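Long-range contacts in cytochrome P450 (Novosphingobium aromaticivorans, PDB 3OFT), which binds haem as a cytochrome P450 of the CYP101 family, within a single chain combining many helices with a mixed beta sheet: residues A[12-17]-A[30-35]; A[51-56]-A[312-317]. All coordinates share one frame; numbering follows the deposited sequence.

Contact 1: A[12-17]-A[30-35]; sequences VDFDIF and WKTLLD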
loop_
_atom_site.group_PDB
_atom_site.type_symbol
_atom_site.label_atom_id
_atom_site.label_comp_id
_atom_site.label_asym_id
_atom_site.label_seq_id
_atom_site.Cartn_x
_atom_site.Cartn_y
_atom_site.Cartn_z
ATOM N N VAL A 12 12.350 -17.724 15.525
ATOM C CA VAL A 12 13.294 -16.793 14.885
ATOM C C VAL A 12 13.309 -15.498 15.682
ATOM O O VAL A 12 12.437 -15.267 16.491
ATOM C CB VAL A 12 12.940 -16.471 13.408
ATOM C CG1 VAL A 12 12.941 -17.715 12.540
ATOM C CG2 VAL A 12 11.582 -15.737 13.308
ATOM N N ASP A 13 14.277 -14.629 15.439
ATOM C CA ASP A 13 14.221 -13.326 16.074
ATOM C C ASP A 13 13.971 -12.186 15.063
ATOM O O ASP A 13 14.070 -10.991 15.404
ATOM C CB ASP A 13 15.492 -13.105 16.882
ATOM C CG ASP A 13 16.713 -12.993 16.006
ATOM O OD1 ASP A 13 17.788 -12.589 16.519
ATOM O OD2 ASP A 13 16.612 -13.324 14.804
ATOM N N PHE A 14 13.639 -12.556 13.835
ATOM C CA PHE A 14 13.244 -11.612 12.766
ATOM C C PHE A 14 12.416 -10.405 13.226
ATOM O O PHE A 14 11.301 -10.581 13.721
ATOM C CB PHE A 14 12.469 -12.384 11.690
ATOM C CG PHE A 14 12.430 -11.708 10.343
ATOM C CD1 PHE A 14 13.415 -11.983 9.375
ATOM C CD2 PHE A 14 11.389 -10.839 10.016
ATOM C CE1 PHE A 14 13.362 -11.397 8.121
ATOM C CE2 PHE A 14 11.348 -10.209 8.760
ATOM C CZ PHE A 14 12.334 -10.526 7.800
ATOM N N ASP A 15 12.960 -9.188 13.050
ATOM C CA ASP A 15 12.277 -7.938 13.372
ATOM C C ASP A 15 11.619 -7.381 12.107
ATOM O O ASP A 15 12.310 -6.891 11.218
ATOM C CB ASP A 15 13.283 -6.912 13.905
ATOM C CG ASP A 15 12.665 -5.548 14.182
ATOM O OD1 ASP A 15 13.467 -4.676 14.586
ATOM O OD2 ASP A 15 11.429 -5.300 14.006
ATOM N N ILE A 16 10.288 -7.436 12.038
ATOM C CA ILE A 16 9.568 -6.968 10.840
ATOM C C ILE A 16 9.753 -5.484 10.483
ATOM O O ILE A 16 9.595 -5.082 9.304
ATOM C CB ILE A 16 8.074 -7.357 10.924
ATOM C CG1 ILE A 16 7.423 -6.626 12.111
ATOM C CG2 ILE A 16 7.987 -8.897 10.958
ATOM C CD1 ILE A 16 6.102 -7.220 12.626
ATOM N N PHE A 17 10.137 -4.680 11.469
ATOM C CA PHE A 17 10.426 -3.271 11.252
ATOM C C PHE A 17 11.819 -3.012 10.678
ATOM O O PHE A 17 12.041 -1.964 10.088
ATOM C CB PHE A 17 10.160 -2.434 12.525
ATOM C CG PHE A 17 8.724 -2.484 12.976
ATOM C CD1 PHE A 17 7.737 -1.802 12.275
ATOM C CD2 PHE A 17 8.349 -3.245 14.088
ATOM C CE1 PHE A 17 6.399 -1.843 12.684
ATOM C CE2 PHE A 17 7.006 -3.303 14.500
ATOM C CZ PHE A 17 6.032 -2.600 13.805
ATOM N N TRP A 30 13.314 -10.087 3.053
ATOM C CA TRP A 30 12.167 -10.936 3.355
ATOM C C TRP A 30 12.317 -12.349 2.827
ATOM O O TRP A 30 11.963 -13.321 3.506
ATOM C CB TRP A 30 10.912 -10.282 2.771
ATOM C CG TRP A 30 10.338 -9.330 3.751
ATOM C CD1 TRP A 30 10.478 -7.950 3.783
ATOM C CD2 TRP A 30 9.586 -9.691 4.900
ATOM N NE1 TRP A 30 9.819 -7.448 4.899
ATOM C CE2 TRP A 30 9.261 -8.494 5.593
ATOM C CE3 TRP A 30 9.141 -10.924 5.416
ATOM C CZ2 TRP A 30 8.473 -8.493 6.772
ATOM C CZ3 TRP A 30 8.387 -10.920 6.596
ATOM C CH2 TRP A 30 8.055 -9.719 7.250
ATOM N N LYS A 31 12.864 -12.469 1.622
ATOM C CA LYS A 31 13.035 -13.787 1.014
ATOM C C LYS A 31 13.991 -14.736 1.749
ATOM O O LYS A 31 13.939 -15.945 1.507
ATOM C CB LYS A 31 13.425 -13.675 -0.476
ATOM C CG LYS A 31 12.201 -13.342 -1.348
ATOM C CD LYS A 31 12.534 -13.263 -2.837
ATOM C CE LYS A 31 12.788 -14.649 -3.430
ATOM N NZ LYS A 31 12.336 -14.745 -4.876
ATOM N N THR A 32 14.824 -14.210 2.643
ATOM C CA THR A 32 15.645 -15.066 3.515
ATOM C C THR A 32 14.768 -16.079 4.260
ATOM O O THR A 32 15.219 -17.209 4.548
ATOM C CB THR A 32 16.428 -14.281 4.561
ATOM O OG1 THR A 32 15.509 -13.566 5.411
ATOM C CG2 THR A 32 17.361 -13.301 3.896
ATOM N N LEU A 33 13.516 -15.700 4.539
ATOM C CA LEU A 33 12.613 -16.580 5.275
ATOM C C LEU A 33 12.144 -17.802 4.486
ATOM O O LEU A 33 11.654 -18.753 5.071
ATOM C CB LEU A 33 11.379 -15.815 5.820
ATOM C CG LEU A 33 11.593 -14.806 6.955
ATOM C CD1 LEU A 33 10.228 -14.188 7.335
ATOM C CD2 LEU A 33 12.217 -15.496 8.173
ATOM N N LEU A 34 12.234 -17.759 3.159
ATOM C CA LEU A 34 11.866 -18.916 2.352
ATOM C C LEU A 34 12.793 -20.131 2.585
ATOM O O LEU A 34 12.432 -21.295 2.233
ATOM C CB LEU A 34 11.915 -18.527 0.879
ATOM C CG LEU A 34 10.633 -18.033 0.191
ATOM C CD1 LEU A 34 9.420 -17.775 1.013
ATOM C CD2 LEU A 34 10.861 -17.003 -0.992
ATOM N N ASP A 35 13.955 -19.868 3.173
ATOM C CA ASP A 35 14.912 -20.941 3.531
ATOM C C ASP A 35 14.588 -21.683 4.834
ATOM O O ASP A 35 15.297 -22.639 5.213
ATOM C CB ASP A 35 16.342 -20.402 3.605
ATOM C CG ASP A 35 16.805 -19.771 2.300
ATOM O OD1 ASP A 35 17.781 -18.981 2.340
ATOM O OD2 ASP A 35 16.181 -20.037 1.246
HETATM O O HOH W 1 9.250 -5.036 6.572
#

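Contact 2: A[51-56]-A[312-317]; sequences AARGDV and NLDPAS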
loop_
_atom_site.group_PDB
_atom_site.type_symbol
_atom_site.label_atom_id
_atom_site.label_comp_id
_atom_site.label_asym_id
_atom_site.label_seq_id
_atom_site.Cartn_x
_atom_site.Cartn_y
_atom_site.Cartn_z
ATOM N N ALA A 51 4.019 -15.578 8.629
ATOM C CA ALA A 51 3.790 -16.550 7.559
ATOM C C ALA A 51 4.965 -16.414 6.584
ATOM O O ALA A 51 5.259 -15.314 6.153
ATOM C CB ALA A 51 2.479 -16.296 6.879
ATOM N N ALA A 52 5.636 -17.527 6.261
ATOM C CA ALA A 52 6.941 -17.482 5.620
ATOM C C ALA A 52 7.033 -18.374 4.386
ATOM O O ALA A 52 8.120 -18.736 3.954
ATOM C CB ALA A 52 8.046 -17.826 6.640
ATOM N N ARG A 53 5.887 -18.736 3.841
ATOM C CA ARG A 53 5.841 -19.471 2.566
ATOM C C ARG A 53 4.567 -19.080 1.881
ATOM O O ARG A 53 3.533 -18.832 2.540
ATOM C CB ARG A 53 5.836 -20.984 2.814
ATOM C CG ARG A 53 6.041 -21.848 1.540
ATOM C CD ARG A 53 5.183 -23.117 1.674
ATOM N NE ARG A 53 5.645 -23.827 2.830
ATOM C CZ ARG A 53 4.928 -24.557 3.666
ATOM N NH1 ARG A 53 3.626 -24.754 3.532
ATOM N NH2 ARG A 53 5.569 -25.098 4.661
ATOM N N GLY A 54 4.618 -19.055 0.549
ATOM C CA GLY A 54 3.515 -18.538 -0.242
ATOM C C GLY A 54 2.156 -19.094 0.089
ATOM O O GLY A 54 1.208 -18.339 0.228
ATOM N N ASP A 55 2.031 -20.414 0.163
ATOM C CA ASP A 55 0.704 -21.005 0.368
ATOM C C ASP A 55 0.119 -20.671 1.745
ATOM O O ASP A 55 -1.091 -20.522 1.875
ATOM C CB ASP A 55 0.706 -22.532 0.186
ATOM C CG ASP A 55 1.681 -23.227 1.105
ATOM O OD1 ASP A 55 2.873 -22.898 1.045
ATOM O OD2 ASP A 55 1.280 -24.116 1.888
ATOM N N VAL A 56 0.988 -20.521 2.748
ATOM C CA VAL A 56 0.582 -20.162 4.109
ATOM C C VAL A 56 0.123 -18.705 4.150
ATOM O O VAL A 56 -0.937 -18.409 4.677
ATOM C CB VAL A 56 1.735 -20.435 5.132
ATOM C CG1 VAL A 56 1.293 -20.057 6.550
ATOM C CG2 VAL A 56 2.119 -21.937 5.081
ATOM N N ASN A 312 3.854 -13.520 -3.589
ATOM C CA ASN A 312 4.230 -13.137 -4.965
ATOM C C ASN A 312 5.592 -13.606 -5.426
ATOM O O ASN A 312 5.733 -14.012 -6.577
ATOM C CB ASN A 312 4.187 -11.647 -5.180
ATOM C CG ASN A 312 2.785 -11.088 -5.088
ATOM O OD1 ASN A 312 1.911 -11.647 -4.404
ATOM N ND2 ASN A 312 2.560 -9.979 -5.779
ATOM N N LEU A 313 6.589 -13.528 -4.561
ATOM C CA LEU A 313 7.941 -13.826 -5.002
ATOM C C LEU A 313 8.475 -15.196 -4.556
ATOM O O LEU A 313 9.696 -15.425 -4.604
ATOM C CB LEU A 313 8.898 -12.694 -4.575
ATOM C CG LEU A 313 8.544 -11.294 -5.128
ATOM C CD1 LEU A 313 9.672 -10.349 -4.787
ATOM C CD2 LEU A 313 8.301 -11.292 -6.689
ATOM N N ASP A 314 7.587 -16.073 -4.091
ATOM C CA ASP A 314 7.972 -17.403 -3.602
ATOM C C ASP A 314 7.941 -18.274 -4.873
ATOM O O ASP A 314 6.857 -18.441 -5.464
ATOM C CB ASP A 314 6.937 -17.937 -2.598
ATOM C CG ASP A 314 7.254 -19.379 -2.094
ATOM O OD1 ASP A 314 8.158 -20.033 -2.668
ATOM O OD2 ASP A 314 6.620 -19.829 -1.091
ATOM N N PRO A 315 9.117 -18.768 -5.306
ATOM C CA PRO A 315 9.193 -19.632 -6.509
ATOM C C PRO A 315 8.334 -20.897 -6.400
ATOM O O PRO A 315 7.969 -21.489 -7.419
ATOM C CB PRO A 315 10.681 -19.968 -6.646
ATOM C CG PRO A 315 11.371 -19.492 -5.436
ATOM C CD PRO A 315 10.414 -18.659 -4.591
ATOM N N ALA A 316 7.960 -21.267 -5.182
ATOM C CA ALA A 316 7.040 -22.382 -5.021
ATOM C C ALA A 316 5.570 -22.011 -5.352
ATOM O O ALA A 316 4.764 -22.892 -5.645
ATOM C CB ALA A 316 7.201 -23.030 -3.639
ATOM N N SER A 317 5.241 -20.712 -5.358
ATOM C CA SER A 317 3.890 -20.250 -5.724
ATOM C C SER A 317 3.769 -19.721 -7.154
ATOM O O SER A 317 2.689 -19.763 -7.756
ATOM C CB SER A 317 3.403 -19.147 -4.742
ATOM O OG SER A 317 3.313 -19.648 -3.422
HETATM O O HOH W 2 4.671 -21.244 -1.611
#

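Contact 1: A[12-17]-A[30-35]
At the N-terminal edge of the mixed beta sheet of this P450, the loop that follows edge strand 11-12 packs on helix 26-31 and the 3-10 segment 32-35. Phe14 is the wedge between them. With its CG anti to the backbone N (chi1 -159°), the ring drops between Trp30 and Leu33 and is gripped differently by each. Toward Trp30 it presents its edge: CE2 of Phe14 lies 3.7 Å from CH2 of Trp30, over one face of the indole and displaced toward the rim, in an edge-to-face pair whose planes are inclined at 54°. Leu33 instead covers a face of Phe14, its CD1 standing 4.1 Å from the ring centroid and almost on the normal, a CH-pi contact, while CD2 of Leu33 reaches CD1 of Phe14 at 3.9 Å. Ile16 adds its CG2 branch, which meets CH2 of Trp30 at 3.8 Å. The indole nitrogen is served by water: NE1 of Trp30 donates to a water 3.0 Å away lying in the ring plane, and this water donates in turn to the Ile16 carbonyl O at 2.8 Å. Asp15 OD2 accepts from the backbone N of Phe17 in an Asx turn, and from Asn45 as well. Ile50 of strand 48-51 packs on Phe14, Ile16 and Leu33, joining the cluster to the sheet. Direct cohesion is therefore apolar and aromatic, with one water satisfying the indole N-H and linking it to the loop carbonyl.

Contact 2: A[51-56]-A[312-317]
Asp314 OD2 is gripped by two hydrogen bonds, one from the backbone N of Gly54 and one from a bridging water. Gly54 N donates at 2.7 Å, nearly straight (164°), to the anti lone pair of Asp314 OD2. The water donates to Asp314 OD2 at 2.5 Å, is also hydrogen-bonded to OG of Ser317 at 2.8 Å, and accepts weakly from the Asp55 backbone N. The other carboxylate oxygen is turned back on its own loop: Asp314 OD1 accepts from the Ala316 backbone N at 2.8 Å, from above the carboxylate plane, so both ends of the group are held and its rotation is fixed. Gly54 lets the loop come close, its CA lying 3.4 Å from OG of Ser317. Alongside, CG of Arg53 touches Asp314 OD2, while the guanidinium turns elsewhere: NH1 of Arg53 makes an in-plane salt bridge to Asp55 OD2 at 2.9 Å, and NH2 pairs with Asp294. The Gly54 amide, at the positive start of helix 54-62, would be expected to favour the charged form of Asp314. The Asx turn of Asp314 thus presents OD2 to this first-turn amide, joining the loop after helix 309-312 to the helix start.

Contacts 1 and 2 lie on the same side of the molecule, with centres about 13 Å apart, and they touch directly. Lys31, in segment 30-35, places NZ 2.7 Å from the carbonyl O of Leu313 in contact 2, a probable hydrogen bond, and also forms a salt bridge with Glu322. Leu34 packs on the same loop, its CD2 3.9 Å from CA of Asp314, and Leu33 CB packs against Ala52 CB. The 3-10 segment 32-35 thus leans on both segments of contact 2. Of the ligands, (2R,5R)-hexane-2,5-diol lies about 9 Å from the Ile16 side chain and the haem about 13 Å from that of Trp30.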